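Local coordinates for protein EvdMO1 (Micromonospora carbonacea, PDB 5T39) that probably transfers methyl groups from S-adenosylmethionine during everninomicin biosynthesis, through the methyltransferase domain of a fused methyltransferase-oxidase, at residues F69-G83 with F138-L152. Numbering follows the deposited sequence.
Sequences FYEAFPGATRILELG and FATLGRFDAVLCAGL. With SAH (S-adenosyl-L-homocysteine), chain B.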
loop_
_atom_site.group_PDB
_atom_site.type_symbol
_atom_site.label_atom_id
_atom_site.label_comp_id
_atom_site.label_asym_id
_atom_site.label_seq_id
_atom_site.Cartn_x
_atom_site.Cartn_y
_atom_site.Cartn_z
ATOM N N PHE A 69 -6.997 -8.416 6.600
ATOM C CA PHE A 69 -6.435 -9.011 5.392
ATOM C C PHE A 69 -6.478 -10.533 5.470
ATOM O O PHE A 69 -6.890 -11.205 4.518
ATOM C CB PHE A 69 -5.001 -8.510 5.221
ATOM C CG PHE A 69 -4.344 -8.971 3.955
ATOM C CD1 PHE A 69 -4.452 -8.220 2.796
ATOM C CD2 PHE A 69 -3.599 -10.127 3.931
ATOM C CE1 PHE A 69 -3.846 -8.624 1.640
ATOM C CE2 PHE A 69 -2.985 -10.529 2.780
ATOM C CZ PHE A 69 -3.103 -9.776 1.631
ATOM N N TYR A 70 -6.057 -11.088 6.605
ATOM C CA TYR A 70 -6.037 -12.535 6.770
ATOM C C TYR A 70 -7.413 -13.127 7.061
ATOM O O TYR A 70 -7.599 -14.337 6.881
ATOM C CB TYR A 70 -5.010 -12.916 7.832
ATOM C CG TYR A 70 -3.584 -12.737 7.361
ATOM C CD1 TYR A 70 -3.161 -13.304 6.173
ATOM C CD2 TYR A 70 -2.665 -12.016 8.108
ATOM C CE1 TYR A 70 -1.857 -13.168 5.740
ATOM C CE2 TYR A 70 -1.358 -11.867 7.679
ATOM C CZ TYR A 70 -0.958 -12.444 6.495
ATOM O OH TYR A 70 0.338 -12.310 6.057
ATOM N N GLU A 71 -8.388 -12.312 7.474
ATOM C CA GLU A 71 -9.777 -12.773 7.455
ATOM C C GLU A 71 -10.236 -12.996 6.020
ATOM O O GLU A 71 -10.939 -13.969 5.727
ATOM C CB GLU A 71 -10.693 -11.771 8.171
ATOM C CG GLU A 71 -10.586 -11.810 9.686
ATOM C CD GLU A 71 -11.295 -10.655 10.389
ATOM O OE1 GLU A 71 -11.713 -9.685 9.717
ATOM O OE2 GLU A 71 -11.422 -10.725 11.634
ATOM N N ALA A 72 -9.824 -12.113 5.111
ATOM C CA ALA A 72 -10.197 -12.229 3.705
ATOM C C ALA A 72 -9.428 -13.345 3.004
ATOM O O ALA A 72 -9.980 -14.010 2.116
ATOM C CB ALA A 72 -9.928 -10.897 3.007
ATOM N N PHE A 73 -8.143 -13.520 3.349
ATOM C CA PHE A 73 -7.236 -14.436 2.657
ATOM C C PHE A 73 -6.552 -15.347 3.677
ATOM O O PHE A 73 -5.335 -15.288 3.876
ATOM C CB PHE A 73 -6.221 -13.638 1.839
ATOM C CG PHE A 73 -6.863 -12.729 0.831
ATOM C CD1 PHE A 73 -7.546 -13.255 -0.255
ATOM C CD2 PHE A 73 -6.809 -11.356 0.973
ATOM C CE1 PHE A 73 -8.151 -12.438 -1.183
ATOM C CE2 PHE A 73 -7.430 -10.529 0.036
ATOM C CZ PHE A 73 -8.101 -11.072 -1.027
ATOM N N PRO A 74 -7.313 -16.218 4.334
ATOM C CA PRO A 74 -6.730 -17.017 5.431
ATOM C C PRO A 74 -5.632 -17.959 4.986
ATOM O O PRO A 74 -4.740 -18.277 5.784
ATOM C CB PRO A 74 -7.941 -17.779 5.988
ATOM C CG PRO A 74 -8.936 -17.777 4.865
ATOM C CD PRO A 74 -8.752 -16.458 4.181
ATOM N N GLY A 75 -5.683 -18.440 3.752
ATOM C CA GLY A 75 -4.667 -19.343 3.262
ATOM C C GLY A 75 -3.443 -18.680 2.679
ATOM O O GLY A 75 -2.553 -19.377 2.192
ATOM N N ALA A 76 -3.346 -17.353 2.711
ATOM C CA ALA A 76 -2.256 -16.674 2.020
ATOM C C ALA A 76 -0.901 -16.985 2.640
ATOM O O ALA A 76 -0.690 -16.814 3.849
ATOM C CB ALA A 76 -2.473 -15.168 2.040
ATOM N N THR A 77 0.032 -17.412 1.794
ATOM C CA THR A 77 1.411 -17.642 2.200
ATOM C C THR A 77 2.412 -16.794 1.439
ATOM O O THR A 77 3.579 -16.756 1.828
ATOM C CB THR A 77 1.814 -19.120 2.033
ATOM O OG1 THR A 77 1.760 -19.483 0.651
ATOM C CG2 THR A 77 0.924 -20.043 2.868
ATOM N N ARG A 78 2.016 -16.153 0.349
ATOM C CA ARG A 78 2.895 -15.293 -0.430
ATOM C C ARG A 78 2.090 -14.049 -0.788
ATOM O O ARG A 78 1.103 -14.169 -1.515
ATOM C CB ARG A 78 3.325 -16.060 -1.685
ATOM C CG ARG A 78 4.227 -15.336 -2.658
ATOM C CD ARG A 78 5.632 -15.184 -2.150
ATOM N NE ARG A 78 6.449 -14.385 -3.056
ATOM C CZ ARG A 78 7.516 -13.704 -2.663
ATOM N NH1 ARG A 78 7.867 -13.730 -1.387
ATOM N NH2 ARG A 78 8.212 -12.978 -3.524
ATOM N N ILE A 79 2.497 -12.882 -0.285
ATOM C CA ILE A 79 1.734 -11.647 -0.393
ATOM C C ILE A 79 2.575 -10.588 -1.078
ATOM O O ILE A 79 3.772 -10.468 -0.803
ATOM C CB ILE A 79 1.335 -11.153 1.022
ATOM C CG1 ILE A 79 0.443 -12.175 1.730
ATOM C CG2 ILE A 79 0.611 -9.802 0.957
ATOM C CD1 ILE A 79 0.214 -11.857 3.187
ATOM N N LEU A 80 1.933 -9.782 -1.917
ATOM C CA LEU A 80 2.541 -8.611 -2.531
ATOM C C LEU A 80 1.914 -7.375 -1.906
ATOM O O LEU A 80 0.686 -7.237 -1.935
ATOM C CB LEU A 80 2.285 -8.612 -4.043
ATOM C CG LEU A 80 2.805 -7.407 -4.823
ATOM C CD1 LEU A 80 4.318 -7.314 -4.729
ATOM C CD2 LEU A 80 2.361 -7.502 -6.273
ATOM N N GLU A 81 2.735 -6.479 -1.365
ATOM C CA GLU A 81 2.264 -5.217 -0.811
ATOM C C GLU A 81 2.771 -4.082 -1.689
ATOM O O GLU A 81 3.970 -3.990 -1.971
ATOM C CB GLU A 81 2.754 -5.023 0.622
ATOM C CG GLU A 81 2.370 -3.662 1.170
ATOM C CD GLU A 81 3.070 -3.319 2.437
ATOM O OE1 GLU A 81 2.684 -2.291 3.043
ATOM O OE2 GLU A 81 4.014 -4.036 2.807
ATOM N N LEU A 82 1.863 -3.210 -2.111
ATOM C CA LEU A 82 2.202 -2.094 -2.988
ATOM C C LEU A 82 2.218 -0.782 -2.207
ATOM O O LEU A 82 1.238 -0.423 -1.562
ATOM C CB LEU A 82 1.181 -2.008 -4.123
ATOM C CG LEU A 82 1.041 -3.287 -4.946
ATOM C CD1 LEU A 82 0.001 -3.098 -6.020
ATOM C CD2 LEU A 82 2.362 -3.719 -5.551
ATOM N N GLY A 83 3.308 -0.039 -2.306
ATOM C CA GLY A 83 3.430 1.216 -1.583
ATOM C C GLY A 83 3.716 1.025 -0.106
ATOM O O GLY A 83 2.983 1.525 0.754
ATOM N N PHE A 138 4.808 -6.283 -14.008
ATOM C CA PHE A 138 4.359 -7.151 -12.927
ATOM C C PHE A 138 4.521 -8.628 -13.260
ATOM O O PHE A 138 4.562 -9.447 -12.340
ATOM C CB PHE A 138 2.900 -6.849 -12.559
ATOM C CG PHE A 138 2.721 -5.695 -11.598
ATOM C CD1 PHE A 138 3.078 -4.398 -11.945
ATOM C CD2 PHE A 138 2.143 -5.915 -10.355
ATOM C CE1 PHE A 138 2.871 -3.358 -11.058
ATOM C CE2 PHE A 138 1.938 -4.885 -9.471
ATOM C CZ PHE A 138 2.307 -3.599 -9.820
ATOM N N ALA A 139 4.609 -8.991 -14.543
ATOM C CA ALA A 139 4.804 -10.388 -14.921
ATOM C C ALA A 139 6.155 -10.934 -14.477
ATOM O O ALA A 139 6.367 -12.144 -14.557
ATOM C CB ALA A 139 4.647 -10.557 -16.435
ATOM N N THR A 140 7.067 -10.086 -14.008
ATOM C CA THR A 140 8.351 -10.544 -13.489
ATOM C C THR A 140 8.289 -10.967 -12.028
ATOM O O THR A 140 9.292 -11.462 -11.508
ATOM C CB THR A 140 9.411 -9.439 -13.607
ATOM O OG1 THR A 140 9.050 -8.325 -12.781
ATOM C CG2 THR A 140 9.587 -8.982 -15.051
ATOM N N LEU A 141 7.161 -10.775 -11.351
ATOM C CA LEU A 141 7.105 -10.946 -9.905
ATOM C C LEU A 141 6.653 -12.326 -9.452
ATOM O O LEU A 141 6.748 -12.629 -8.260
ATOM C CB LEU A 141 6.166 -9.907 -9.297
ATOM C CG LEU A 141 6.480 -8.441 -9.566
ATOM C CD1 LEU A 141 5.391 -7.575 -8.950
ATOM C CD2 LEU A 141 7.854 -8.078 -9.039
ATOM N N GLY A 142 6.147 -13.150 -10.341
ATOM C CA GLY A 142 5.597 -14.419 -9.930
ATOM C C GLY A 142 4.156 -14.277 -9.474
ATOM O O GLY A 142 3.461 -13.315 -9.799
ATOM N N ARG A 143 3.705 -15.262 -8.707
ATOM C CA ARG A 143 2.314 -15.365 -8.299
ATOM C C ARG A 143 2.199 -15.113 -6.804
ATOM O O ARG A 143 3.070 -15.519 -6.027
ATOM C CB ARG A 143 1.766 -16.760 -8.607
ATOM C CG ARG A 143 0.271 -16.920 -8.344
ATOM C CD ARG A 143 -0.241 -18.248 -8.890
ATOM N NE ARG A 143 -1.694 -18.356 -8.790
ATOM C CZ ARG A 143 -2.351 -18.799 -7.731
ATOM N NH1 ARG A 143 -1.701 -19.205 -6.659
ATOM N NH2 ARG A 143 -3.671 -18.842 -7.741
ATOM N N PHE A 144 1.099 -14.490 -6.408
ATOM C CA PHE A 144 0.814 -14.188 -5.019
ATOM C C PHE A 144 -0.593 -14.649 -4.681
ATOM O O PHE A 144 -1.498 -14.603 -5.516
ATOM C CB PHE A 144 0.937 -12.686 -4.750
ATOM C CG PHE A 144 2.301 -12.165 -5.052
ATOM C CD1 PHE A 144 3.271 -12.124 -4.077
ATOM C CD2 PHE A 144 2.640 -11.767 -6.336
ATOM C CE1 PHE A 144 4.558 -11.689 -4.364
ATOM C CE2 PHE A 144 3.905 -11.342 -6.630
ATOM C CZ PHE A 144 4.867 -11.296 -5.646
ATOM N N ASP A 145 -0.780 -15.052 -3.437
ATOM C CA ASP A 145 -2.115 -15.396 -2.981
ATOM C C ASP A 145 -3.015 -14.167 -2.911
ATOM O O ASP A 145 -4.232 -14.271 -3.111
ATOM C CB ASP A 145 -2.019 -16.058 -1.621
ATOM C CG ASP A 145 -1.264 -17.364 -1.680
ATOM O OD1 ASP A 145 -1.678 -18.239 -2.451
ATOM O OD2 ASP A 145 -0.253 -17.521 -0.973
ATOM N N ALA A 146 -2.452 -13.008 -2.597
ATOM C CA ALA A 146 -3.234 -11.792 -2.514
ATOM C C ALA A 146 -2.283 -10.606 -2.552
ATOM O O ALA A 146 -1.087 -10.715 -2.244
ATOM C CB ALA A 146 -4.101 -11.764 -1.251
ATOM N N VAL A 147 -2.846 -9.471 -2.937
ATOM C CA VAL A 147 -2.157 -8.194 -3.052
ATOM C C VAL A 147 -2.781 -7.220 -2.064
ATOM O O VAL A 147 -4.008 -7.079 -2.022
ATOM C CB VAL A 147 -2.289 -7.628 -4.479
ATOM C CG1 VAL A 147 -1.654 -6.262 -4.602
ATOM C CG2 VAL A 147 -1.703 -8.594 -5.484
ATOM N N LEU A 148 -1.947 -6.548 -1.275
ATOM C CA LEU A 148 -2.382 -5.435 -0.447
ATOM C C LEU A 148 -2.098 -4.156 -1.215
ATOM O O LEU A 148 -0.953 -3.911 -1.615
ATOM C CB LEU A 148 -1.658 -5.427 0.902
ATOM C CG LEU A 148 -1.974 -4.229 1.811
ATOM C CD1 LEU A 148 -3.458 -4.150 2.130
ATOM C CD2 LEU A 148 -1.168 -4.302 3.095
ATOM N N CYS A 149 -3.143 -3.350 -1.436
ATOM C CA CYS A 149 -3.027 -2.085 -2.158
ATOM C C CYS A 149 -3.783 -1.025 -1.369
ATOM O O CYS A 149 -4.969 -0.765 -1.622
ATOM C CB CYS A 149 -3.566 -2.234 -3.570
ATOM S SG CYS A 149 -3.414 -0.747 -4.564
ATOM N N ALA A 150 -3.110 -0.435 -0.387
ATOM C CA ALA A 150 -3.720 0.538 0.498
ATOM C C ALA A 150 -3.011 1.874 0.335
ATOM O O ALA A 150 -1.780 1.939 0.235
ATOM C CB ALA A 150 -3.634 0.077 1.953
ATOM N N GLY A 151 -3.790 2.945 0.312
ATOM C CA GLY A 151 -3.192 4.261 0.298
ATOM C C GLY A 151 -2.423 4.602 -0.960
ATOM O O GLY A 151 -1.586 5.503 -0.924
ATOM N N LEU A 152 -2.709 3.932 -2.077
ATOM C CA LEU A 152 -1.877 4.037 -3.268
ATOM C C LEU A 152 -2.657 4.379 -4.533
ATOM O O LEU A 152 -2.137 5.077 -5.410
ATOM C CB LEU A 152 -1.110 2.734 -3.493
ATOM C CG LEU A 152 -0.170 2.696 -4.706
ATOM C CD1 LEU A 152 0.877 3.791 -4.630
ATOM C CD2 LEU A 152 0.480 1.328 -4.810
HETATM N N SAH B . 0.419 1.653 1.986
HETATM C CA SAH B . 0.725 2.548 3.099
HETATM C CB SAH B . 1.340 3.857 2.634
HETATM C CG SAH B . 0.431 4.678 1.724
HETATM S SD SAH B . 1.168 6.275 1.290
HETATM C C SAH B . -0.540 2.842 3.880
HETATM O O SAH B . -0.488 3.478 4.939
HETATM O OXT SAH B . -1.618 2.453 3.435
HETATM C "C5'" SAH B . 1.664 5.892 -0.410
HETATM C "C4'" SAH B . 2.955 5.086 -0.526
HETATM O "O4'" SAH B . 3.057 4.637 -1.878
HETATM C "C3'" SAH B . 4.201 5.901 -0.219
HETATM O "O3'" SAH B . 5.186 5.142 0.450
HETATM C "C2'" SAH B . 4.649 6.314 -1.612
HETATM O "O2'" SAH B . 6.010 6.683 -1.754
HETATM C "C1'" SAH B . 4.281 5.080 -2.421
HETATM N N9 SAH B . 4.092 5.317 -3.851
HETATM C C8 SAH B . 3.428 6.361 -4.442
HETATM N N7 SAH B . 3.432 6.213 -5.780
HETATM C C5 SAH B . 4.116 5.069 -6.044
HETATM C C6 SAH B . 4.456 4.426 -7.233
HETATM N N6 SAH B . 4.145 4.896 -8.438
HETATM N N1 SAH B . 5.152 3.257 -7.155
HETATM C C2 SAH B . 5.517 2.753 -5.940
HETATM N N3 SAH B . 5.230 3.356 -4.749
HETATM C C4 SAH B . 4.522 4.499 -4.843
HETATM O O HOH W 1 -0.575 -1.403 0.271
#
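L80 and F144 meet where two parallel strands of a Rossmann-like methyltransferase begin to pair. L80 CB lies over the centre of the F144 ring, 3.6 Å from the centroid and 11° off the normal, a CH-pi contact. With CG anti to the backbone N (chi1 177°), the branches stay above the rim of that ring, CD1 near CZ and CD2 near CE2, CD2 also reaching L141 CD1 at 4.0 Å and bordering F138 CE2. L82 brings CD2 to the same F138 atom and CD1 to V147 CG1. Replacing F144 by an alanine would probably leave L80 CB without its aromatic floor and open a gap beside R78, whose NE passes near ring CE1 while NH1 is hydrogen-bonded to S100 OG on strand 100-105.

Backbone bonds fix the register: L80 N donates to A146 O, L148 N to L80 O and L82 N to L148 O. The principle is that of Rossmann-like sheets: backbone bonds join the strands, while side chains on both faces pack against helices. At the start of the pairing D145 OD2 accepts two amides, T77 N at 2.8 Å from above the carboxylate plane and R78 N at 3.0 Å on the anti side. D145 N in turn donates to R78 O, so side chain and backbone alike hold the start of strand 78-82. On the other side A146 CB sits over a face of F73, and F69 CZ touches the same methyl.

At the far ends, the carbonyls of G83 and A150 accept from the amino group of S-adenosyl-L-homocysteine. Strands 78-82 and 146-150 are central in the mixed sheet, flanked by 100-105 and 172-180; helix 159-169 packs against L80, F138 and F144 through V169, whereas helix 88-94 meets F69 and L148 on the opposite face.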